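Local coordinates for enzyme subtilase SubTY from Bacillus sp. TY145 (Bacillus sp., PDB 5FFN), which probably hydrolyses peptide bonds as a subtilisin-like serine protease, and is captured here in complex with the chymotrypsin inhibitor CI2A, at residues K12-N16 with Y307-K311; L43-S48 with L81-S86; S4-P8 with S19-T23; V94-A98 with G259-K263. One frame throughout, in Å; residues are numbered along the deposited sequence.

Contact 1: residues K12-N16 with Y307-K311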
loop_
_atom_site.group_PDB
_atom_site.type_symbol
_atom_site.label_atom_id
_atom_site.label_comp_id
_atom_site.label_asym_id
_atom_site.label_seq_id
_atom_site.Cartn_x
_atom_site.Cartn_y
_atom_site.Cartn_z
ATOM N N LYS A 12 -12.253 -11.106 5.533
ATOM C CA LYS A 12 -12.792 -12.475 5.433
ATOM C C LYS A 12 -11.949 -13.321 4.480
ATOM O O LYS A 12 -11.638 -14.486 4.757
ATOM C CB LYS A 12 -14.204 -12.450 4.897
ATOM C CG LYS A 12 -15.275 -11.883 5.878
ATOM C CD LYS A 12 -16.630 -11.859 5.115
ATOM C CE LYS A 12 -17.816 -11.723 6.039
ATOM N NZ LYS A 12 -18.215 -10.319 6.396
ATOM N N SER A 13 -11.557 -12.718 3.365
ATOM C CA SER A 13 -10.794 -13.435 2.350
ATOM C C SER A 13 -9.401 -13.854 2.869
ATOM O O SER A 13 -8.979 -15.012 2.719
ATOM C CB SER A 13 -10.664 -12.583 1.083
ATOM O OG SER A 13 -9.866 -13.263 0.110
ATOM N N ILE A 14 -8.673 -12.924 3.458
ATOM C CA ILE A 14 -7.301 -13.250 3.894
ATOM C C ILE A 14 -7.300 -14.214 5.082
ATOM O O ILE A 14 -6.343 -14.960 5.281
ATOM C CB ILE A 14 -6.460 -11.965 4.140
ATOM C CG1 ILE A 14 -4.956 -12.259 4.009
ATOM C CG2 ILE A 14 -6.794 -11.296 5.417
ATOM C CD1 ILE A 14 -4.080 -11.030 4.073
ATOM N N TYR A 15 -8.375 -14.170 5.870
ATOM C CA TYR A 15 -8.587 -15.133 6.954
ATOM C C TYR A 15 -9.041 -16.487 6.421
ATOM O O TYR A 15 -8.934 -17.510 7.119
ATOM C CB TYR A 15 -9.553 -14.567 8.023
ATOM C CG TYR A 15 -8.810 -13.840 9.137
ATOM C CD1 TYR A 15 -8.280 -12.543 8.940
ATOM C CD2 TYR A 15 -8.606 -14.438 10.371
ATOM C CE1 TYR A 15 -7.579 -11.899 9.944
ATOM C CE2 TYR A 15 -7.922 -13.798 11.376
ATOM C CZ TYR A 15 -7.385 -12.531 11.166
ATOM O OH TYR A 15 -6.689 -11.954 12.199
ATOM N N ASN A 16 -9.524 -16.493 5.184
ATOM C CA ASN A 16 -10.034 -17.698 4.511
ATOM C C ASN A 16 -11.198 -18.262 5.354
ATOM O O ASN A 16 -11.278 -19.456 5.637
ATOM C CB ASN A 16 -8.903 -18.716 4.279
ATOM C CG ASN A 16 -9.157 -19.636 3.090
ATOM O OD1 ASN A 16 -10.280 -19.773 2.607
ATOM N ND2 ASN A 16 -8.096 -20.282 2.617
ATOM N N TYR A 307 -1.045 -15.497 -3.315
ATOM C CA TYR A 307 -1.854 -14.818 -2.307
ATOM C C TYR A 307 -1.644 -15.393 -0.905
ATOM O O TYR A 307 -2.247 -16.417 -0.561
ATOM C CB TYR A 307 -3.321 -14.937 -2.745
ATOM C CG TYR A 307 -4.367 -14.340 -1.828
ATOM C CD1 TYR A 307 -4.037 -13.428 -0.805
ATOM C CD2 TYR A 307 -5.738 -14.662 -2.006
ATOM C CE1 TYR A 307 -5.000 -12.887 0.044
ATOM C CE2 TYR A 307 -6.721 -14.100 -1.195
ATOM C CZ TYR A 307 -6.347 -13.183 -0.169
ATOM O OH TYR A 307 -7.266 -12.629 0.694
ATOM N N PRO A 308 -0.821 -14.726 -0.068
ATOM C CA PRO A 308 -0.576 -15.260 1.292
ATOM C C PRO A 308 -1.783 -15.000 2.203
ATOM O O PRO A 308 -2.362 -13.881 2.225
ATOM C CB PRO A 308 0.632 -14.464 1.771
ATOM C CG PRO A 308 0.458 -13.094 1.068
ATOM C CD PRO A 308 -0.176 -13.412 -0.259
ATOM N N ARG A 309 -2.162 -16.027 2.931
ATOM C CA ARG A 309 -3.340 -15.975 3.780
ATOM C C ARG A 309 -3.094 -16.500 5.180
ATOM O O ARG A 309 -2.051 -17.095 5.480
ATOM C CB ARG A 309 -4.457 -16.752 3.071
ATOM C CG ARG A 309 -4.744 -16.300 1.657
ATOM C CD ARG A 309 -5.742 -17.169 0.901
ATOM N NE ARG A 309 -7.138 -16.815 1.178
ATOM C CZ ARG A 309 -8.161 -17.419 0.563
ATOM N NH1 ARG A 309 -7.930 -18.401 -0.307
ATOM N NH2 ARG A 309 -9.413 -17.045 0.777
ATOM N N VAL A 310 -4.086 -16.331 6.052
ATOM C CA VAL A 310 -4.005 -16.871 7.426
ATOM C C VAL A 310 -3.934 -18.392 7.397
ATOM O O VAL A 310 -3.205 -19.016 8.159
ATOM C CB VAL A 310 -5.223 -16.367 8.281
ATOM C CG1 VAL A 310 -5.266 -17.033 9.659
ATOM C CG2 VAL A 310 -5.132 -14.868 8.450
ATOM N N LYS A 311 -4.750 -18.963 6.524
ATOM C CA LYS A 311 -4.731 -20.403 6.261
ATOM C C LYS A 311 -5.186 -20.671 4.840
ATOM O O LYS A 311 -5.689 -19.767 4.166
ATOM C CB LYS A 311 -5.664 -21.109 7.253
ATOM C CG LYS A 311 -7.094 -20.565 7.299
ATOM C CD LYS A 311 -7.976 -21.474 8.174
ATOM C CE LYS A 311 -9.448 -21.209 7.927
ATOM N NZ LYS A 311 -10.298 -21.865 8.970
ATOM O OXT LYS A 311 -5.059 -21.805 4.328
HETATM O O HOH W 1 -12.833 -21.379 7.297
#
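The guanidinium of Arg309 reaches back to the last turn of helix 9-15 and gives two hydrogen bonds to one carbonyl: NE to Ser13 O at 3.0 Å and NH2 to the same Ser13 O at 2.8 Å. That oxygen also accepts Asn16 N at 2.9 Å, within a Schellman motif in which Asn16 takes positive phi and ends the helix. The next carbonyl, at the helix end, is taken up by the C-terminal tail, Ile14 O receiving an almost linear bond from Val310 N (2.8 Å). Asn16 ND2 donates to Lys311 O of the terminal carboxylate at 2.9 Å, while a water links Asn16 O (3.0 Å) to Lys311 NZ (3.1 Å). At the other end, Ser13 OG and Tyr307 OH share a hydrogen bond of 2.7 Å.

Apolar contacts fill in around these bonds. Val310 CG2 sits squarely over the Tyr15 ring, 3.8 Å from its centroid, a CH-pi contact, and Ile14 CG1 lies 4.0 Å from Tyr307 CE1. The chain's last residues thus close over the end of its first helix. Behind them, Pro308 and Val310 rest on Leu260 of helix 250-267, Pro308 also touches Arg283 and Ala284 of helix 273-286, and Tyr307 packs on Pro231 of strand 228-231.

Contact 2: residues L43-S48 with L81-S86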
loop_
_atom_site.group_PDB
_atom_site.type_symbol
_atom_site.label_atom_id
_atom_site.label_comp_id
_atom_site.label_asym_id
_atom_site.label_seq_id
_atom_site.Cartn_x
_atom_site.Cartn_y
_atom_site.Cartn_z
ATOM N N LEU A 43 -12.567 5.469 16.923
ATOM C CA LEU A 43 -12.976 4.492 17.929
ATOM C C LEU A 43 -12.340 3.125 17.698
ATOM O O LEU A 43 -11.991 2.431 18.629
ATOM C CB LEU A 43 -14.480 4.355 17.936
ATOM C CG LEU A 43 -15.234 5.433 18.718
ATOM C CD1 LEU A 43 -16.698 5.221 18.537
ATOM C CD2 LEU A 43 -14.863 5.374 20.175
ATOM N N ASP A 44 -12.135 2.786 16.430
ATOM C CA ASP A 44 -11.528 1.492 16.079
ATOM C C ASP A 44 -10.003 1.494 16.071
ATOM O O ASP A 44 -9.397 0.450 15.907
ATOM C CB ASP A 44 -12.111 1.011 14.754
ATOM C CG ASP A 44 -13.620 0.848 14.794
ATOM O OD1 ASP A 44 -14.209 0.748 15.914
ATOM O OD2 ASP A 44 -14.235 0.793 13.718
ATOM N N LEU A 45 -9.381 2.663 16.253
ATOM C CA LEU A 45 -7.946 2.758 16.399
ATOM C C LEU A 45 -7.466 3.194 17.783
ATOM O O LEU A 45 -6.273 3.173 18.067
ATOM C CB LEU A 45 -7.386 3.733 15.319
ATOM C CG LEU A 45 -7.715 3.407 13.864
ATOM C CD1 LEU A 45 -7.067 4.452 12.954
ATOM C CD2 LEU A 45 -7.232 1.994 13.471
ATOM N N ALA A 46 -8.392 3.558 18.671
ATOM C CA ALA A 46 -8.035 4.184 19.909
ATOM C C ALA A 46 -7.112 3.317 20.702
ATOM O O ALA A 46 -7.340 2.121 20.825
ATOM C CB ALA A 46 -9.293 4.537 20.709
ATOM N N GLY A 47 -6.053 3.933 21.212
ATOM C CA GLY A 47 -5.072 3.274 22.063
ATOM C C GLY A 47 -4.035 2.461 21.315
ATOM O O GLY A 47 -3.076 1.934 21.920
ATOM N N SER A 48 -4.153 2.407 19.995
ATOM C CA SER A 48 -3.173 1.649 19.200
ATOM C C SER A 48 -1.912 2.428 18.875
ATOM O O SER A 48 -0.840 1.838 18.751
ATOM C CB SER A 48 -3.801 1.120 17.901
ATOM O OG SER A 48 -4.230 2.160 17.024
ATOM N N LEU A 81 -4.966 -2.874 11.349
ATOM C CA LEU A 81 -5.111 -3.133 12.770
ATOM C C LEU A 81 -6.344 -2.565 13.476
ATOM O O LEU A 81 -6.316 -2.513 14.703
ATOM C CB LEU A 81 -3.815 -2.790 13.516
ATOM C CG LEU A 81 -3.139 -1.431 13.230
ATOM C CD1 LEU A 81 -4.028 -0.244 13.630
ATOM C CD2 LEU A 81 -1.820 -1.336 13.942
ATOM N N ALA A 82 -7.391 -2.183 12.751
ATOM C CA ALA A 82 -8.620 -1.731 13.461
ATOM C C ALA A 82 -9.098 -2.894 14.357
ATOM O O ALA A 82 -9.016 -4.096 13.986
ATOM C CB ALA A 82 -9.696 -1.317 12.513
ATOM N N HIS A 83 -9.603 -2.530 15.539
ATOM C CA HIS A 83 -9.848 -3.522 16.586
ATOM C C HIS A 83 -11.319 -3.597 17.076
ATOM O O HIS A 83 -11.568 -4.173 18.119
ATOM C CB HIS A 83 -8.868 -3.295 17.746
ATOM C CG HIS A 83 -8.899 -1.906 18.308
ATOM N ND1 HIS A 83 -10.078 -1.248 18.577
ATOM C CD2 HIS A 83 -7.904 -1.058 18.649
ATOM C CE1 HIS A 83 -9.806 -0.055 19.069
ATOM N NE2 HIS A 83 -8.497 0.094 19.108
ATOM N N GLY A 84 -12.239 -3.054 16.300
ATOM C CA GLY A 84 -13.681 -3.116 16.531
ATOM C C GLY A 84 -14.203 -2.121 17.569
ATOM O O GLY A 84 -15.409 -2.048 17.793
ATOM N N GLY A 85 -13.306 -1.380 18.195
ATOM C CA GLY A 85 -13.668 -0.351 19.164
ATOM C C GLY A 85 -13.954 -0.912 20.542
ATOM O O GLY A 85 -14.175 -2.114 20.708
ATOM N N SER A 86 -13.949 -0.027 21.534
ATOM C CA SER A 86 -14.076 -0.439 22.934
ATOM C C SER A 86 -15.327 -1.272 23.156
ATOM O O SER A 86 -15.305 -2.214 23.946
ATOM C CB SER A 86 -14.152 0.778 23.865
ATOM O OG SER A 86 -15.381 1.451 23.607
HETATM O O HOH W 2 -13.088 2.487 21.119
#
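His83 supplies both direct hydrogen bonds where the loop before strand 49-54 meets the loop after helix 72-81, one from its backbone and one from its ring. Its amide N donates to Asp44 O at 3.0 Å, and NE2 donates to Ala46 O at 2.9 Å. Since NE2 carries the proton, ND1 is left to accept, and it does so from Gly85 N at 3.3 Å. The Asp44 carbonyl lies over one face of the imidazole. Leu43 O is served by a water at 2.7 Å, which accepts from Ser86 N at 2.7 Å. OD1 of Asp44 lies against the Gly84-Gly85 backbone, while OD2 is hydrogen-bonded to Tyr244 OH and Val91 N. A CB on Gly85 would collide with that OD1, so glycine fits here for more than its positive phi. In the type II turn from Leu45 to Ser48, Leu45 O accepts both Ser48 N (3.0 Å) and Ser48 OG (2.5 Å). Leu45 CD2 against Leu81 CD1 at 3.9 Å adds a small apolar patch. With direct bonds running from His83 to main-chain carbonyls, the contact depends on loop shape and an NE2-protonated imidazole, not on paired charges.

Contact 3: residues S4-P8 with S19-T23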
loop_
_atom_site.group_PDB
_atom_site.type_symbol
_atom_site.label_atom_id
_atom_site.label_comp_id
_atom_site.label_asym_id
_atom_site.label_seq_id
_atom_site.Cartn_x
_atom_site.Cartn_y
_atom_site.Cartn_z
ATOM N N SER A 4 -20.359 -1.313 7.247
ATOM C CA SER A 4 -21.368 -2.173 6.615
ATOM C C SER A 4 -21.275 -3.641 7.068
ATOM O O SER A 4 -22.266 -4.388 6.994
ATOM C CB SER A 4 -21.344 -2.064 5.088
ATOM O OG SER A 4 -20.257 -2.753 4.475
ATOM N N THR A 5 -20.085 -4.036 7.520
ATOM C CA THR A 5 -19.778 -5.362 8.084
ATOM C C THR A 5 -18.548 -5.140 8.915
ATOM O O THR A 5 -17.690 -4.287 8.569
ATOM C CB THR A 5 -19.529 -6.472 7.003
ATOM O OG1 THR A 5 -19.126 -7.686 7.641
ATOM C CG2 THR A 5 -18.449 -6.070 5.993
ATOM N N GLN A 6 -18.433 -5.890 10.001
ATOM C CA GLN A 6 -17.321 -5.721 10.888
ATOM C C GLN A 6 -16.081 -6.343 10.269
ATOM O O GLN A 6 -14.970 -6.019 10.665
ATOM C CB GLN A 6 -17.614 -6.364 12.221
ATOM C CG GLN A 6 -18.715 -5.631 12.964
ATOM C CD GLN A 6 -18.782 -6.019 14.393
ATOM O OE1 GLN A 6 -19.607 -6.848 14.761
ATOM N NE2 GLN A 6 -17.924 -5.447 15.218
ATOM N N THR A 7 -16.306 -7.228 9.297
ATOM C CA THR A 7 -15.222 -7.933 8.562
ATOM C C THR A 7 -15.416 -7.796 7.058
ATOM O O THR A 7 -16.045 -8.632 6.433
ATOM C CB THR A 7 -15.153 -9.401 8.984
ATOM O OG1 THR A 7 -16.430 -10.033 8.765
ATOM C CG2 THR A 7 -14.773 -9.512 10.434
ATOM N N PRO A 8 -14.907 -6.681 6.469
ATOM C CA PRO A 8 -14.942 -6.434 5.050
ATOM C C PRO A 8 -14.417 -7.629 4.258
ATOM O O PRO A 8 -13.702 -8.448 4.794
ATOM C CB PRO A 8 -14.049 -5.171 4.891
ATOM C CG PRO A 8 -14.241 -4.444 6.199
ATOM C CD PRO A 8 -14.267 -5.565 7.200
ATOM N N SER A 19 -17.173 -16.712 7.609
ATOM C CA SER A 19 -18.031 -16.639 8.778
ATOM C C SER A 19 -17.502 -15.715 9.888
ATOM O O SER A 19 -18.257 -15.385 10.807
ATOM C CB SER A 19 -18.238 -18.038 9.324
ATOM O OG SER A 19 -17.181 -18.421 10.194
ATOM N N ILE A 20 -16.238 -15.281 9.838
ATOM C CA ILE A 20 -15.717 -14.469 10.954
ATOM C C ILE A 20 -16.468 -13.141 11.150
ATOM O O ILE A 20 -16.881 -12.491 10.186
ATOM C CB ILE A 20 -14.214 -14.120 10.816
ATOM C CG1 ILE A 20 -13.917 -13.462 9.467
ATOM C CG2 ILE A 20 -13.316 -15.342 11.058
ATOM C CD1 ILE A 20 -12.631 -12.651 9.525
ATOM N N THR A 21 -16.573 -12.737 12.398
ATOM C CA THR A 21 -17.178 -11.461 12.784
ATOM C C THR A 21 -16.173 -10.615 13.573
ATOM O O THR A 21 -16.462 -9.468 13.945
ATOM C CB THR A 21 -18.417 -11.707 13.680
ATOM O OG1 THR A 21 -18.021 -12.460 14.825
ATOM C CG2 THR A 21 -19.456 -12.496 12.940
ATOM N N LYS A 22 -15.004 -11.192 13.856
ATOM C CA LYS A 22 -13.906 -10.456 14.453
ATOM C C LYS A 22 -12.564 -11.113 14.148
ATOM O O LYS A 22 -12.492 -12.268 13.710
ATOM C CB LYS A 22 -14.073 -10.293 15.968
ATOM C CG LYS A 22 -14.029 -11.554 16.785
ATOM C CD LYS A 22 -13.845 -11.230 18.300
ATOM C CE LYS A 22 -12.405 -10.900 18.659
ATOM N NZ LYS A 22 -12.200 -10.863 20.137
ATOM N N THR A 23 -11.499 -10.366 14.389
ATOM C CA THR A 23 -10.145 -10.844 14.164
ATOM C C THR A 23 -9.375 -10.765 15.456
ATOM O O THR A 23 -9.832 -10.134 16.406
ATOM C CB THR A 23 -9.435 -10.000 13.086
ATOM O OG1 THR A 23 -9.402 -8.630 13.517
ATOM C CG2 THR A 23 -10.129 -10.141 11.741
#
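Thr7 dominates this small surface contact, with 77 Å² of its area covered by the 19-23 segment out of 178 Å² buried on both sides together. Its CA-to-CB bond points at the opposing backbone, and the two branches of the side chain play distinct parts. OG1 donates a hydrogen bond to Ile20 O at 2.9 Å, the one hydrogen bond between the segments, while the methyl CG2 lies against main chain, 3.6 Å from Thr21 C and 3.8 Å from Lys22 N, and reaches Ile20 CD1 at 3.9 Å. Thr21, with 42 Å² covered, contributes through its backbone: its CA-to-CB bond points away, but its carbonyl O meets Gln6 CB at 3.7 Å. Ile20, with 28 Å² covered, offers both the accepting carbonyl and the end of its side chain, which also touches Tyr15 of the helix. Within the first segment Thr7 N makes a weak hydrogen bond to Thr5 OG1 (3.3 Å). Pro8 stands at the N-cap position of helix 9-15. Beyond the contact, Gln6 NE2 is held by Gly88 O and Gly90 O, and Thr23 OG1 by Gly93 O, so both segments are fastened to the 88-93 region. The segments before and after helix 9-15 thus meet side by side, the chain returning next to its entry before strand 29-35 begins the parallel core of the subtilase fold.

Contact 4: residues V94-A98 with G259-K263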
loop_
_atom_site.group_PDB
_atom_site.type_symbol
_atom_site.label_atom_id
_atom_site.label_comp_id
_atom_site.label_asym_id
_atom_site.label_seq_id
_atom_site.Cartn_x
_atom_site.Cartn_y
_atom_site.Cartn_z
ATOM N N VAL A 94 -6.560 -6.773 9.985
ATOM C CA VAL A 94 -5.949 -8.081 10.048
ATOM C C VAL A 94 -5.346 -8.447 11.411
ATOM O O VAL A 94 -5.437 -9.614 11.831
ATOM C CB VAL A 94 -4.896 -8.274 8.918
ATOM C CG1 VAL A 94 -4.373 -9.699 8.927
ATOM C CG2 VAL A 94 -5.498 -7.962 7.600
ATOM N N ALA A 95 -4.710 -7.482 12.081
ATOM C CA ALA A 95 -3.887 -7.704 13.249
ATOM C C ALA A 95 -4.262 -6.683 14.353
ATOM O O ALA A 95 -3.508 -5.746 14.672
ATOM C CB ALA A 95 -2.431 -7.602 12.900
ATOM N N PRO A 96 -5.456 -6.867 14.937
ATOM C CA PRO A 96 -6.036 -5.872 15.861
ATOM C C PRO A 96 -5.271 -5.650 17.179
ATOM O O PRO A 96 -5.466 -4.617 17.824
ATOM C CB PRO A 96 -7.447 -6.428 16.121
ATOM C CG PRO A 96 -7.259 -7.909 15.943
ATOM C CD PRO A 96 -6.357 -8.013 14.743
ATOM N N GLN A 97 -4.384 -6.570 17.552
ATOM C CA GLN A 97 -3.522 -6.394 18.719
ATOM C C GLN A 97 -2.166 -5.774 18.419
ATOM O O GLN A 97 -1.394 -5.529 19.355
ATOM C CB GLN A 97 -3.380 -7.707 19.542
ATOM C CG GLN A 97 -4.612 -7.967 20.443
ATOM C CD GLN A 97 -5.819 -8.489 19.697
ATOM O OE1 GLN A 97 -5.783 -9.612 19.228
ATOM N NE2 GLN A 97 -6.908 -7.691 19.599
ATOM N N ALA A 98 -1.848 -5.534 17.130
ATOM C CA ALA A 98 -0.583 -4.841 16.791
ATOM C C ALA A 98 -0.698 -3.381 17.220
ATOM O O ALA A 98 -1.805 -2.859 17.380
ATOM C CB ALA A 98 -0.271 -4.942 15.279
ATOM N N GLY A 259 -0.503 -6.232 7.712
ATOM C CA GLY A 259 -1.250 -6.766 8.834
ATOM C C GLY A 259 -1.011 -8.264 9.028
ATOM O O GLY A 259 -0.832 -8.729 10.163
ATOM N N LEU A 260 -1.078 -9.011 7.937
ATOM C CA LEU A 260 -0.815 -10.445 7.966
ATOM C C LEU A 260 0.595 -10.700 8.493
ATOM O O LEU A 260 0.785 -11.553 9.375
ATOM C CB LEU A 260 -0.986 -11.077 6.606
ATOM C CG LEU A 260 -0.734 -12.597 6.573
ATOM C CD1 LEU A 260 -1.723 -13.313 7.448
ATOM C CD2 LEU A 260 -0.749 -13.145 5.133
ATOM N N ALA A 261 1.567 -9.929 7.982
ATOM C CA ALA A 261 2.936 -9.993 8.499
ATOM C C ALA A 261 2.997 -9.831 10.045
ATOM O O ALA A 261 3.672 -10.603 10.745
ATOM C CB ALA A 261 3.822 -8.937 7.818
ATOM N N ALA A 262 2.301 -8.825 10.561
ATOM C CA ALA A 262 2.283 -8.561 12.028
ATOM C C ALA A 262 1.667 -9.730 12.806
ATOM O O ALA A 262 2.174 -10.122 13.886
ATOM C CB ALA A 262 1.525 -7.291 12.321
ATOM N N LYS A 263 0.592 -10.272 12.245
ATOM C CA LYS A 263 -0.118 -11.426 12.796
ATOM C C LYS A 263 0.800 -12.645 12.881
ATOM O O LYS A 263 0.882 -13.285 13.954
ATOM C CB LYS A 263 -1.399 -11.700 12.014
ATOM C CG LYS A 263 -2.315 -12.792 12.605
ATOM C CD LYS A 263 -3.475 -13.083 11.663
ATOM C CE LYS A 263 -4.332 -14.244 12.124
ATOM N NZ LYS A 263 -4.977 -14.060 13.481
#
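This is a buried, apolar contact in which the loop leading to strand 99-104 lies against one side of helix 250-267, with no hydrogen bond between the two. The backbones come closest at Val94 and Gly259, whose CA atoms are 5.0 Å apart. Glycine makes this possible, because a CB there would run into Val94 CB. Val94 CG1 uses the space, lying 3.5 Å from Leu260 N and 4.3 Å from Leu260 CB. One turn along, Ala262 CB meets Ala95 CB at 4.0 Å and Ala98 CB at 4.2 Å; these two alanines bracket a type I turn closed by Ala98 N to Ala95 O at 3.0 Å. Ala95 CB also approaches Gly259 O at 3.4 Å. The aliphatic part of Lys263 passes Val94, with CD 4.0 Å from Val94 O, before NZ bonds to Thr24 O and Tyr15 OH. Small residues and methyl groups therefore set the spacing, while Gly259 O pairs with Lys263 N inside the helix and Val94 O with Tyr15 OH.

How the contacts relate
From the N terminus, contact 3 closes first, returning the chain beside its start once helix 9-15 has been made. Contact 1 opens within that short loop and closes only at the C terminus, so the two cross, and nearly the whole chain lies inside the larger loop. Contacts 2 and 4 nest there in series: contact 2 joins the loop before strand 49-54 and the loop after helix 72-81, and contact 4 brings the approach to strand 99-104 against helix 250-267. Tyr15 links contacts 1, 3 and 4, touching Ile20 and Thr23 of contact 3 and bonding to Val94 O of contact 4. Pro96 packs on both Thr23 and His83, joining contacts 3, 4 and 2.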